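Local coordinates for protein AAR187Cp (Eremothecium gossypii, PDB 3ZIL) that probably regulates sister-chromatid cohesion as the Wapl-family cohesin regulator Wpl1, of which this chain is the helical C-terminal Wap1 domain, at residues T298-L301 against T302-G305; A346-L349 against K350-E354; E354-A357 against T358-S362. All coordinates share one frame; numbering follows the deposited sequence.

Contact 1. Residues T298-L301 against T302-G305; sequences TEEL and TNFG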
# COMPACT_ATOMS: atom_id res chain seq x y z
N THR A 298 8.28 -24.82 9.86
CA THR A 298 7.28 -24.49 10.89
C THR A 298 6.21 -25.58 10.86
O THR A 298 5.69 -25.89 9.80
CB THR A 298 6.69 -23.07 10.63
OG1 THR A 298 7.77 -22.14 10.58
CG2 THR A 298 5.75 -22.65 11.68
N GLU A 299 5.90 -26.17 12.02
CA GLU A 299 4.93 -27.28 12.10
C GLU A 299 3.55 -27.08 11.44
O GLU A 299 3.08 -27.99 10.78
CB GLU A 299 4.76 -27.79 13.55
CG GLU A 299 3.36 -27.63 14.11
CD GLU A 299 3.24 -28.08 15.55
OE1 GLU A 299 4.05 -28.92 16.01
OE2 GLU A 299 2.32 -27.57 16.23
N GLU A 300 2.89 -25.93 11.59
CA GLU A 300 1.54 -25.79 10.95
C GLU A 300 1.58 -25.81 9.42
O GLU A 300 0.57 -26.08 8.80
CB GLU A 300 0.72 -24.51 11.37
CG GLU A 300 0.02 -24.59 12.72
CD GLU A 300 0.91 -24.04 13.84
OE1 GLU A 300 2.17 -24.22 13.81
OE2 GLU A 300 0.35 -23.39 14.74
N LEU A 301 2.73 -25.48 8.83
CA LEU A 301 2.80 -25.47 7.38
C LEU A 301 2.80 -26.93 6.90
O LEU A 301 2.29 -27.25 5.81
CB LEU A 301 4.01 -24.65 6.87
CG LEU A 301 4.14 -24.39 5.37
CD1 LEU A 301 2.92 -23.73 4.79
CD2 LEU A 301 5.40 -23.57 5.12
N THR A 302 3.33 -27.82 7.74
CA THR A 302 3.35 -29.23 7.40
C THR A 302 1.94 -29.85 7.47
O THR A 302 1.71 -30.92 6.93
CB THR A 302 4.30 -30.05 8.26
OG1 THR A 302 3.68 -30.25 9.54
CG2 THR A 302 5.66 -29.36 8.44
N ASN A 303 0.99 -29.17 8.11
CA ASN A 303 -0.40 -29.62 8.04
C ASN A 303 -1.00 -29.36 6.69
O ASN A 303 -2.17 -29.67 6.48
CB ASN A 303 -1.26 -28.87 9.00
CG ASN A 303 -0.94 -29.21 10.41
OD1 ASN A 303 -0.39 -30.28 10.69
ND2 ASN A 303 -1.23 -28.30 11.30
N PHE A 304 -0.23 -28.73 5.81
CA PHE A 304 -0.61 -28.68 4.38
C PHE A 304 -0.54 -30.15 3.86
O PHE A 304 -1.12 -30.47 2.79
CB PHE A 304 0.38 -27.82 3.55
CG PHE A 304 0.11 -26.30 3.52
CD1 PHE A 304 -0.68 -25.67 4.46
CD2 PHE A 304 0.73 -25.50 2.52
CE1 PHE A 304 -0.88 -24.29 4.41
CE2 PHE A 304 0.52 -24.12 2.44
CZ PHE A 304 -0.28 -23.51 3.40
N GLY A 305 0.17 -31.03 4.59
CA GLY A 305 0.16 -32.50 4.31
C GLY A 305 -1.22 -33.07 3.97
O GLY A 305 -1.40 -33.78 2.95

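Contact 2. Residues A346-L349 against K350-E354; sequences ADFL and KSELE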
# COMPACT_ATOMS: atom_id res chain seq x y z
N ALA A 346 5.57 -38.50 -4.45
CA ALA A 346 6.71 -37.74 -5.01
C ALA A 346 6.63 -37.53 -6.52
O ALA A 346 6.89 -36.43 -7.01
CB ALA A 346 8.05 -38.36 -4.63
N ASP A 347 6.29 -38.59 -7.28
CA ASP A 347 6.19 -38.47 -8.72
C ASP A 347 5.01 -37.59 -9.18
O ASP A 347 5.13 -36.91 -10.21
CB ASP A 347 6.09 -39.87 -9.39
CG ASP A 347 6.28 -39.81 -10.90
OD1 ASP A 347 7.37 -39.48 -11.42
OD2 ASP A 347 5.34 -40.09 -11.61
N PHE A 348 3.87 -37.66 -8.48
CA PHE A 348 2.71 -36.77 -8.79
C PHE A 348 3.12 -35.28 -8.59
O PHE A 348 2.81 -34.40 -9.44
CB PHE A 348 1.50 -37.16 -7.91
CG PHE A 348 0.41 -36.14 -7.84
CD1 PHE A 348 -0.52 -35.99 -8.88
CD2 PHE A 348 0.28 -35.34 -6.71
CE1 PHE A 348 -1.55 -35.06 -8.80
CE2 PHE A 348 -0.73 -34.39 -6.63
CZ PHE A 348 -1.65 -34.24 -7.68
N LEU A 349 3.83 -35.03 -7.51
CA LEU A 349 4.24 -33.67 -7.13
C LEU A 349 5.25 -33.14 -8.17
O LEU A 349 5.03 -32.08 -8.77
CB LEU A 349 4.82 -33.67 -5.68
CG LEU A 349 5.33 -32.36 -5.03
CD1 LEU A 349 4.26 -31.26 -5.14
CD2 LEU A 349 5.66 -32.64 -3.58
N LYS A 350 6.31 -33.94 -8.43
CA LYS A 350 7.39 -33.60 -9.36
C LYS A 350 6.76 -33.28 -10.68
O LYS A 350 7.06 -32.28 -11.31
CB LYS A 350 8.37 -34.77 -9.46
CG LYS A 350 9.38 -34.72 -10.60
CD LYS A 350 10.47 -35.79 -10.43
CE LYS A 350 11.17 -36.09 -11.74
NZ LYS A 350 10.13 -36.04 -12.81
N SER A 351 5.80 -34.11 -11.05
CA SER A 351 5.14 -34.02 -12.34
C SER A 351 4.19 -32.82 -12.49
O SER A 351 4.12 -32.20 -13.52
CB SER A 351 4.44 -35.36 -12.58
OG SER A 351 3.68 -35.27 -13.71
N GLU A 352 3.46 -32.48 -11.45
CA GLU A 352 2.58 -31.31 -11.49
C GLU A 352 3.45 -30.02 -11.42
O GLU A 352 3.18 -29.05 -12.11
CB GLU A 352 1.58 -31.37 -10.35
CG GLU A 352 0.49 -32.45 -10.49
CD GLU A 352 -0.40 -32.32 -11.74
OE1 GLU A 352 -0.64 -31.22 -12.24
OE2 GLU A 352 -0.92 -33.36 -12.22
N LEU A 353 4.55 -30.09 -10.70
CA LEU A 353 5.49 -28.97 -10.60
C LEU A 353 6.15 -28.67 -11.93
O LEU A 353 6.28 -27.49 -12.32
CB LEU A 353 6.47 -29.19 -9.44
CG LEU A 353 5.89 -28.98 -8.02
CD1 LEU A 353 6.95 -29.14 -6.91
CD2 LEU A 353 5.16 -27.65 -7.89
N GLU A 354 6.49 -29.73 -12.70
CA GLU A 354 7.11 -29.54 -14.03
C GLU A 354 6.15 -28.90 -15.03
O GLU A 354 6.53 -28.06 -15.83
CB GLU A 354 7.57 -30.89 -14.66
CG GLU A 354 8.86 -31.44 -14.12
CD GLU A 354 9.07 -32.90 -14.48
OE1 GLU A 354 8.15 -33.56 -15.03
OE2 GLU A 354 10.16 -33.40 -14.15

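Contact 3. Residues E354-A357 against T358-S362; sequences EAFA and TDVSS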
# COMPACT_ATOMS: atom_id res chain seq x y z
N GLU A 354 6.49 -29.73 -12.70
CA GLU A 354 7.11 -29.54 -14.03
C GLU A 354 6.15 -28.90 -15.03
O GLU A 354 6.53 -28.06 -15.83
CB GLU A 354 7.57 -30.89 -14.66
CG GLU A 354 8.86 -31.44 -14.12
CD GLU A 354 9.07 -32.90 -14.48
OE1 GLU A 354 8.15 -33.56 -15.03
OE2 GLU A 354 10.16 -33.40 -14.15
N ALA A 355 4.90 -29.33 -15.02
CA ALA A 355 3.90 -28.69 -15.83
C ALA A 355 3.69 -27.18 -15.44
O ALA A 355 3.45 -26.33 -16.28
CB ALA A 355 2.57 -29.45 -15.67
N PHE A 356 3.66 -26.89 -14.15
CA PHE A 356 3.52 -25.47 -13.65
C PHE A 356 4.71 -24.64 -14.12
O PHE A 356 4.53 -23.47 -14.55
CB PHE A 356 3.44 -25.56 -12.11
CG PHE A 356 3.18 -24.24 -11.38
CD1 PHE A 356 2.48 -23.18 -11.98
CD2 PHE A 356 3.56 -24.12 -10.04
CE1 PHE A 356 2.21 -22.01 -11.26
CE2 PHE A 356 3.31 -22.93 -9.31
CZ PHE A 356 2.63 -21.90 -9.93
N ALA A 357 5.91 -25.24 -14.13
CA ALA A 357 7.10 -24.59 -14.67
C ALA A 357 7.00 -24.20 -16.15
O ALA A 357 7.43 -23.12 -16.54
CB ALA A 357 8.36 -25.43 -14.44
N THR A 358 6.37 -25.05 -16.95
CA THR A 358 6.20 -24.76 -18.33
C THR A 358 5.22 -23.63 -18.52
O THR A 358 5.44 -22.81 -19.41
CB THR A 358 5.68 -26.01 -19.07
OG1 THR A 358 6.59 -27.10 -18.84
CG2 THR A 358 5.49 -25.74 -20.54
N ASP A 359 4.14 -23.58 -17.70
CA ASP A 359 3.20 -22.43 -17.77
C ASP A 359 3.90 -21.15 -17.39
O ASP A 359 3.90 -20.19 -18.21
CB ASP A 359 1.92 -22.54 -16.93
CG ASP A 359 1.10 -23.74 -17.25
OD1 ASP A 359 1.20 -24.20 -18.39
OD2 ASP A 359 0.35 -24.23 -16.36
N VAL A 360 4.49 -21.12 -16.19
CA VAL A 360 5.01 -19.85 -15.66
C VAL A 360 6.27 -19.34 -16.32
O VAL A 360 6.65 -18.15 -16.14
CB VAL A 360 5.27 -19.88 -14.12
CG1 VAL A 360 3.98 -19.98 -13.36
CG2 VAL A 360 6.25 -20.97 -13.71
N SER A 361 6.97 -20.20 -17.06
CA SER A 361 8.29 -19.79 -17.55
C SER A 361 8.23 -18.52 -18.40
O SER A 361 9.18 -17.76 -18.39
CB SER A 361 9.00 -20.91 -18.34
OG SER A 361 8.19 -21.34 -19.40
N SER A 362 7.15 -18.28 -19.13
CA SER A 362 7.20 -17.05 -20.00
C SER A 362 6.73 -15.80 -19.27
O SER A 362 6.83 -14.71 -19.81
CB SER A 362 6.33 -17.24 -21.24
OG SER A 362 5.00 -17.44 -20.80

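Contact 1. Residues T298-L301 against T302-G305
Thr302 OG1 donates to the backbone carbonyl Glu299 O at 2.6 Å, a short bond that arrives in the carbonyl plane on a lone pair. The hydroxyl sits between its own backbone N and carbonyl carbon (chi1 77°), a torsion that swings it back over the preceding turn. Glu299 O also takes a weak bond from Thr302 N, so one residue grips this oxygen twice. These bonds belong to a short helical turn in the all-helical Wap1 domain, where the spacing is i to i+3: Asn303 N reaches Glu300 O weakly at 3.2 Å, and Phe304 N reaches Leu301 O more firmly at 2.9 Å. The pattern carries the chain from the turn at 299-302 into helix 304-313. Glu300 and Asn303 run alongside each other where they meet helix 248-261, with Glu300 CG 4.2 Å from Asn303 ND2 and the carboxylate and amide planes turned 59° apart; a long, weak ion pair links Glu300 to Arg253. On the buried side Leu301 and Phe304 pack together among helices 248-261, 272-289 and 321-336, and the Phe304 ring also stacks with Phe326. Leu301 CD1 makes a CH-pi contact over one face of the Phe304 ring, 3.5 Å from the centroid and displaced toward the CE2 and CZ rim, with CE2 at 3.4 Å from that methyl.

Contact 2. Residues A346-L349 against K350-E354
Ala346 O accepts from Lys350 N at 2.9 Å, starting the regular i to i+4 ladder of the alpha-helix 343-360. One residue on, Asp347 O accepts from Ser351 N, while Ser351 CB rests beside the same oxygen. The Asp347 carboxylate stops short of a salt bridge, with OD1 4.6 Å from Lys350 NZ; that ammonium group instead bonds Glu354 OE2 at 3.0 Å, meeting it from above the carboxylate plane. Phe348 O bonds Glu352 N, and the two side chains meet as well. Glu352 CG, anti to the carbonyl carbon (chi1 -70°), lies over one face of the Phe348 ring as a CH-pi contact, 4.0 Å from the centroid and shifted toward CE1; the bend at chi2 then turns the carboxylate, whose plane is 49° from that of the ring. Phe348 also packs on Phe308 and Val311 of helix 304-313. Leu349 O takes Leu353 N at 2.8 Å, and the two leucines run alongside each other, with Leu349 CD1 3.9 Å from Leu353 CD1. Both enter the interface with helix 321-336, and Leu353 also meets helix 365-375. The helix is thus amphipathic here: leucine and phenylalanine line its buried side, the Lys350-Glu354 pair follows its outer side, and Glu352 spends its methylene on the phenylalanine while its carboxylate hangs past the rim, Glu352 OE2 3.9 Å from Phe348 CE1.

Contact 3. Residues E354-A357 against T358-S362
Thr358 meets the carbonyl of Glu354 with both of its donors. Its backbone N and its OG1 each lie 3.2 Å from Glu354 O and reach it from opposite faces of the carbonyl plane, so the i to i+4 bond of the alpha-helix is doubled by a side-chain bond. The hydroxyl gets there because OG1 stands beside its own backbone N and anti to the carbonyl carbon (chi1 -56°). The other backbone bonds continue the helix toward its C-terminal end. Asp359 N bonds Ala355 O, which also takes a weak bond from Thr358 N, and Val360 N bonds Phe356 O at 2.9 Å with an N-H...O angle of 172°. Ser361 N makes a weak bond to Ala357 O. Ser361 OG turns back to Thr358 O at 3.1 Å, approaching from above that carbonyl plane, a side-chain bond to the preceding turn. Apolar contact falls to Phe356 and Val360, whose side chains cross at a slant. Val360 CG1 stands 3.4 Å from Phe356 CE1, and CG2 lies by Phe356 O. Ile371 of helix 365-375 touches both residues, and Phe356 also packs on Leu328 of helix 321-336. Hydroxyl donors on the outer side thus supplement main-chain bonding in the C-terminal part of helix 343-360, while the phenylalanine-valine pair keeps its inner side apolar against the neighbouring helices.

In the fold
The three contacts lie in the C-terminal part of the helical Wap1 domain and follow one another along the chain. Contacts 2 and 3 are successive lengths of helix 343-360, sharing Glu354, with centres about 12 Å apart; the Glu354 carbonyl works in contact 3 and its carboxylate in contact 2. Contact 1 stands about 19 Å from contact 2 and about 25 Å from contact 3, centre to centre, and touches neither, the nearest atoms being about 10 and 12 Å away. Helix 321-336 connects them: it packs against Leu301 and Phe304, against Leu349 and Leu353, and against Phe356. Helix 304-313, which starts in contact 1, also reaches Phe348 and Leu349.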